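Long-range contact in ficolin-3 (Homo sapiens, PDB 2J5Z), which recognises sugars such as galactose through its fibrinogen-like domain, and as a ficolin probably acts as a lectin of innate immunity: residues Phe55-Asp60 with Arg215-Leu220. Numbering follows the deposited sequence.
Sequences FQRRQD and RVRMML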
ATOM      1  N   PHE A  55     -14.619   6.074   1.525  1.00 11.46           N
ATOM      2  CA  PHE A  55     -15.333   5.042   0.769  1.00 10.74           C
ATOM      3  C   PHE A  55     -15.187   5.158  -0.748  1.00 10.98           C
ATOM      4  O   PHE A  55     -15.628   4.275  -1.479  1.00 11.07           O
ATOM      5  CB  PHE A  55     -16.823   4.956   1.175  1.00 10.92           C
ATOM      6  CG  PHE A  55     -17.662   6.180   0.822  1.00 11.13           C
ATOM      7  CD1 PHE A  55     -18.321   6.270  -0.404  1.00 12.25           C
ATOM      8  CD2 PHE A  55     -17.847   7.199   1.752  1.00 11.18           C
ATOM      9  CE1 PHE A  55     -19.106   7.391  -0.725  1.00 11.95           C
ATOM     10  CE2 PHE A  55     -18.643   8.316   1.451  1.00 12.78           C
ATOM     11  CZ  PHE A  55     -19.279   8.404   0.212  1.00 12.98           C
ATOM     12  N   GLN A  56     -14.611   6.267  -1.215  1.00 10.71           N
ATOM     13  CA  GLN A  56     -14.348   6.453  -2.653  1.00 10.92           C
ATOM     14  C   GLN A  56     -13.058   7.247  -2.815  1.00 12.23           C
ATOM     15  O   GLN A  56     -12.783   8.149  -2.038  1.00 12.54           O
ATOM     16  CB  GLN A  56     -15.507   7.194  -3.333  1.00 10.64           C
ATOM     17  CG  GLN A  56     -15.425   7.228  -4.880  1.00 10.67           C
ATOM     18  CD  GLN A  56     -14.878   8.541  -5.456  1.00 12.45           C
ATOM     19  OE1 GLN A  56     -14.135   9.272  -4.805  1.00 14.22           O
ATOM     20  NE2 GLN A  56     -15.249   8.827  -6.693  1.00 13.79           N
ATOM     21  N   ARG A  57     -12.257   6.895  -3.818  1.00 12.95           N
ATOM     22  CA  ARG A  57     -11.018   7.608  -4.029  1.00 14.38           C
ATOM     23  C   ARG A  57     -10.682   7.534  -5.512  1.00 14.46           C
ATOM     24  O   ARG A  57     -10.741   6.455  -6.102  1.00 14.54           O
ATOM     25  CB  ARG A  57      -9.914   6.977  -3.170  1.00 16.12           C
ATOM     26  CG  ARG A  57      -8.597   7.698  -3.151  1.00 19.98           C
ATOM     27  CD  ARG A  57      -7.766   7.238  -1.938  1.00 22.03           C
ATOM     28  NE  ARG A  57      -7.245   5.883  -2.098  1.00 21.51           N
ATOM     29  CZ  ARG A  57      -6.476   5.272  -1.203  1.00 23.12           C
ATOM     30  NH1 ARG A  57      -6.156   5.884  -0.072  1.00 23.77           N
ATOM     31  NH2 ARG A  57      -6.031   4.045  -1.430  1.00 23.07           N
ATOM     32  N   ARG A  58     -10.370   8.692  -6.094  1.00 13.80           N
ATOM     33  CA  ARG A  58      -9.860   8.807  -7.481  1.00 15.01           C
ATOM     34  C   ARG A  58      -8.483   9.462  -7.418  1.00 15.76           C
ATOM     35  O   ARG A  58      -8.288  10.387  -6.643  1.00 15.38           O
ATOM     36  CB  ARG A  58     -10.775   9.693  -8.317  1.00 14.77           C
ATOM     37  CG  ARG A  58     -12.226   9.239  -8.410  1.00 15.00           C
ATOM     38  CD  ARG A  58     -12.377   7.789  -8.831  1.00 15.58           C
ATOM     39  NE  ARG A  58     -12.100   7.537 -10.261  1.00 16.35           N
ATOM     40  CZ  ARG A  58     -12.907   7.848 -11.272  1.00 17.02           C
ATOM     41  NH1 ARG A  58     -14.059   8.497 -11.068  1.00 17.04           N
ATOM     42  NH2 ARG A  58     -12.547   7.529 -12.516  1.00 16.67           N
ATOM     43  N   GLN A  59      -7.535   8.997  -8.234  1.00 18.71           N
ATOM     44  CA  GLN A  59      -6.129   9.408  -8.083  1.00 21.31           C
ATOM     45  C   GLN A  59      -5.315   9.404  -9.380  1.00 21.69           C
ATOM     46  O   GLN A  59      -4.440  10.245  -9.561  1.00 21.82           O
ATOM     47  CB  GLN A  59      -5.394   8.482  -7.098  1.00 23.36           C
ATOM     48  CG  GLN A  59      -6.053   8.293  -5.764  1.00 28.45           C
ATOM     49  CD  GLN A  59      -5.112   7.747  -4.729  1.00 29.85           C
ATOM     50  OE1 GLN A  59      -5.138   8.171  -3.570  1.00 33.27           O
ATOM     51  NE2 GLN A  59      -4.256   6.818  -5.135  1.00 29.77           N
ATOM     52  N   ASP A  60      -5.573   8.439 -10.255  1.00 22.04           N
ATOM     53  CA  ASP A  60      -4.669   8.211 -11.390  1.00 22.61           C
ATOM     54  C   ASP A  60      -5.311   7.582 -12.620  1.00 23.07           C
ATOM     55  O   ASP A  60      -4.652   7.418 -13.657  1.00 24.25           O
ATOM     56  CB  ASP A  60      -3.447   7.384 -10.939  1.00 22.44           C
ATOM     57  CG  ASP A  60      -3.822   6.030 -10.332  1.00 23.71           C
ATOM     58  OD1 ASP A  60      -2.934   5.389  -9.733  1.00 22.90           O
ATOM     59  OD2 ASP A  60      -4.980   5.595 -10.450  1.00 22.71           O
ATOM     60  N   ARG A 215      -7.704  14.473  -8.329  1.00 22.99           N
ATOM     61  CA  ARG A 215      -7.871  13.584  -7.177  1.00 23.25           C
ATOM     62  C   ARG A 215      -9.162  13.906  -6.440  1.00 21.82           C
ATOM     63  O   ARG A 215      -9.476  15.072  -6.211  1.00 21.36           O
ATOM     64  CB  ARG A 215      -6.705  13.732  -6.203  1.00 24.06           C
ATOM     65  CG  ARG A 215      -5.323  13.466  -6.812  1.00 28.50           C
ATOM     66  CD  ARG A 215      -4.216  13.773  -5.810  1.00 32.20           C
ATOM     67  NE  ARG A 215      -4.349  12.959  -4.607  1.00 34.98           N
ATOM     68  CZ  ARG A 215      -3.684  11.827  -4.391  1.00 37.23           C
ATOM     69  NH1 ARG A 215      -2.826  11.367  -5.294  1.00 37.82           N
ATOM     70  NH2 ARG A 215      -3.873  11.156  -3.264  1.00 38.24           N
ATOM     71  N   VAL A 216      -9.898  12.872  -6.051  1.00 20.75           N
ATOM     72  CA  VAL A 216     -11.130  13.067  -5.293  1.00 19.86           C
ATOM     73  C   VAL A 216     -11.167  12.046  -4.164  1.00 17.36           C
ATOM     74  O   VAL A 216     -10.681  10.935  -4.335  1.00 16.38           O
ATOM     75  CB  VAL A 216     -12.365  12.822  -6.201  1.00 21.00           C
ATOM     76  CG1 VAL A 216     -13.653  12.911  -5.393  1.00 23.65           C
ATOM     77  CG2 VAL A 216     -12.380  13.810  -7.377  1.00 23.29           C
ATOM     78  N   ARG A 217     -11.741  12.404  -3.020  1.00 16.43           N
ATOM     79  CA  ARG A 217     -12.069  11.396  -2.000  1.00 15.98           C
ATOM     80  C   ARG A 217     -13.440  11.704  -1.445  1.00 15.11           C
ATOM     81  O   ARG A 217     -13.809  12.869  -1.362  1.00 15.83           O
ATOM     82  CB  ARG A 217     -11.070  11.383  -0.843  1.00 17.70           C
ATOM     83  CG  ARG A 217      -9.619  11.091  -1.228  1.00 20.08           C
ATOM     84  CD  ARG A 217      -8.806  10.724   0.003  1.00 20.68           C
ATOM     85  NE  ARG A 217      -8.719  11.786   1.001  1.00 21.77           N
ATOM     86  CZ  ARG A 217      -8.175  11.607   2.200  1.00 22.11           C
ATOM     87  NH1 ARG A 217      -7.688  10.418   2.520  1.00 21.10           N
ATOM     88  NH2 ARG A 217      -8.104  12.599   3.073  1.00 22.97           N
ATOM     89  N   MET A 218     -14.190  10.664  -1.074  1.00 13.87           N
ATOM     90  CA  MET A 218     -15.442  10.853  -0.325  1.00 12.98           C
ATOM     91  C   MET A 218     -15.337  10.077   0.975  1.00 13.15           C
ATOM     92  O   MET A 218     -14.942   8.904   0.978  1.00 12.26           O
ATOM     93  CB  MET A 218     -16.651  10.362  -1.133  1.00 13.04           C
ATOM     94  CG  MET A 218     -16.732  10.920  -2.565  1.00 14.40           C
ATOM     95  SD  MET A 218     -18.130  10.259  -3.522  1.00 17.02           S
ATOM     96  CE  MET A 218     -19.522  11.115  -2.784  1.00 16.13           C
ATOM     97  N   MET A 219     -15.705  10.705   2.089  1.00 13.03           N
ATOM     98  CA  MET A 219     -15.404  10.103   3.376  1.00 14.28           C
ATOM     99  C   MET A 219     -16.475  10.413   4.419  1.00 13.47           C
ATOM    100  O   MET A 219     -17.147  11.439   4.333  1.00 12.82           O
ATOM    101  CB  MET A 219     -14.020  10.567   3.854  1.00 16.85           C
ATOM    102  CG  MET A 219     -13.796  12.070   3.760  1.00 19.47           C
ATOM    103  SD  MET A 219     -12.064  12.575   3.419  1.00 25.18           S
ATOM    104  CE  MET A 219     -11.305  12.036   4.914  1.00 22.31           C
ATOM    105  N   LEU A 220     -16.623   9.512   5.388  1.00 14.08           N
ATOM    106  CA  LEU A 220     -17.644   9.610   6.432  1.00 14.03           C
ATOM    107  C   LEU A 220     -17.072   9.582   7.835  1.00 16.09           C
ATOM    108  O   LEU A 220     -16.108   8.853   8.126  1.00 14.55           O
ATOM    109  CB  LEU A 220     -18.598   8.407   6.330  1.00 14.51           C
ATOM    110  CG  LEU A 220     -19.308   8.178   5.011  1.00 14.93           C
ATOM    111  CD1 LEU A 220     -20.105   6.879   5.085  1.00 16.90           C
ATOM    112  CD2 LEU A 220     -20.204   9.365   4.663  1.00 15.38           C
TER
HETATM  113  O   HOH W   1      -6.412   8.615   0.747  1.00 33.60           O
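Strands 55-58 and 215-220 run antiparallel and pair near the middle of the sheet of the fibrinogen-like domain, where the C-terminal strand lies between 52-58 and 101-106. Arg-58 and Val-216 form a hydrogen-bonded pair, the N of Arg-58 reaching the O of Val-216 at 2.9 Å in the carbonyl plane and almost straight (171°); Val-216 N returns a bond to Arg-58 O, as Met-218 N does to Gln-56 O. At the other end a classic beta bulge sets Phe-55 and Gln-56 both opposite Met-218: its O takes a bond from the N of Phe-55, nearly along the C=O axis, and a weak one from the N of Gln-56. Here the crowded chi1 of Phe-55 (66°), CG between N and carbonyl carbon, swings the ring against the partner strand. Met-218 CB makes a CH-pi contact over one face, 3.5 Å from Phe-55 CZ, its SD an oblique Met-aromatic one, and Leu-220 CG comes obliquely to 3.6 Å from Phe-55 CE2, apolar groups suited to a buried ring. The Gln-56 chain bends at chi2, bringing OE1 alongside Val-216 CG1 and Met-218 CG, buried without a polar partner, whereas NE2 bonds Asn-186. Arg-57 and Arg-217 run side by side, CG to CG 4.0 Å, their guanidinium planes only 9° apart. Acidic partners probably offset the like charges: Asp-44 and Glu-104 for Arg-217, Glu-80 of a neighbouring subunit for Arg-57 NH1, while Arg-57 NE bonds Ser-81 O. One water accepts from both arginines, 2.9 Å from Arg-57 NH1 and 2.8 Å from Arg-217 NH1.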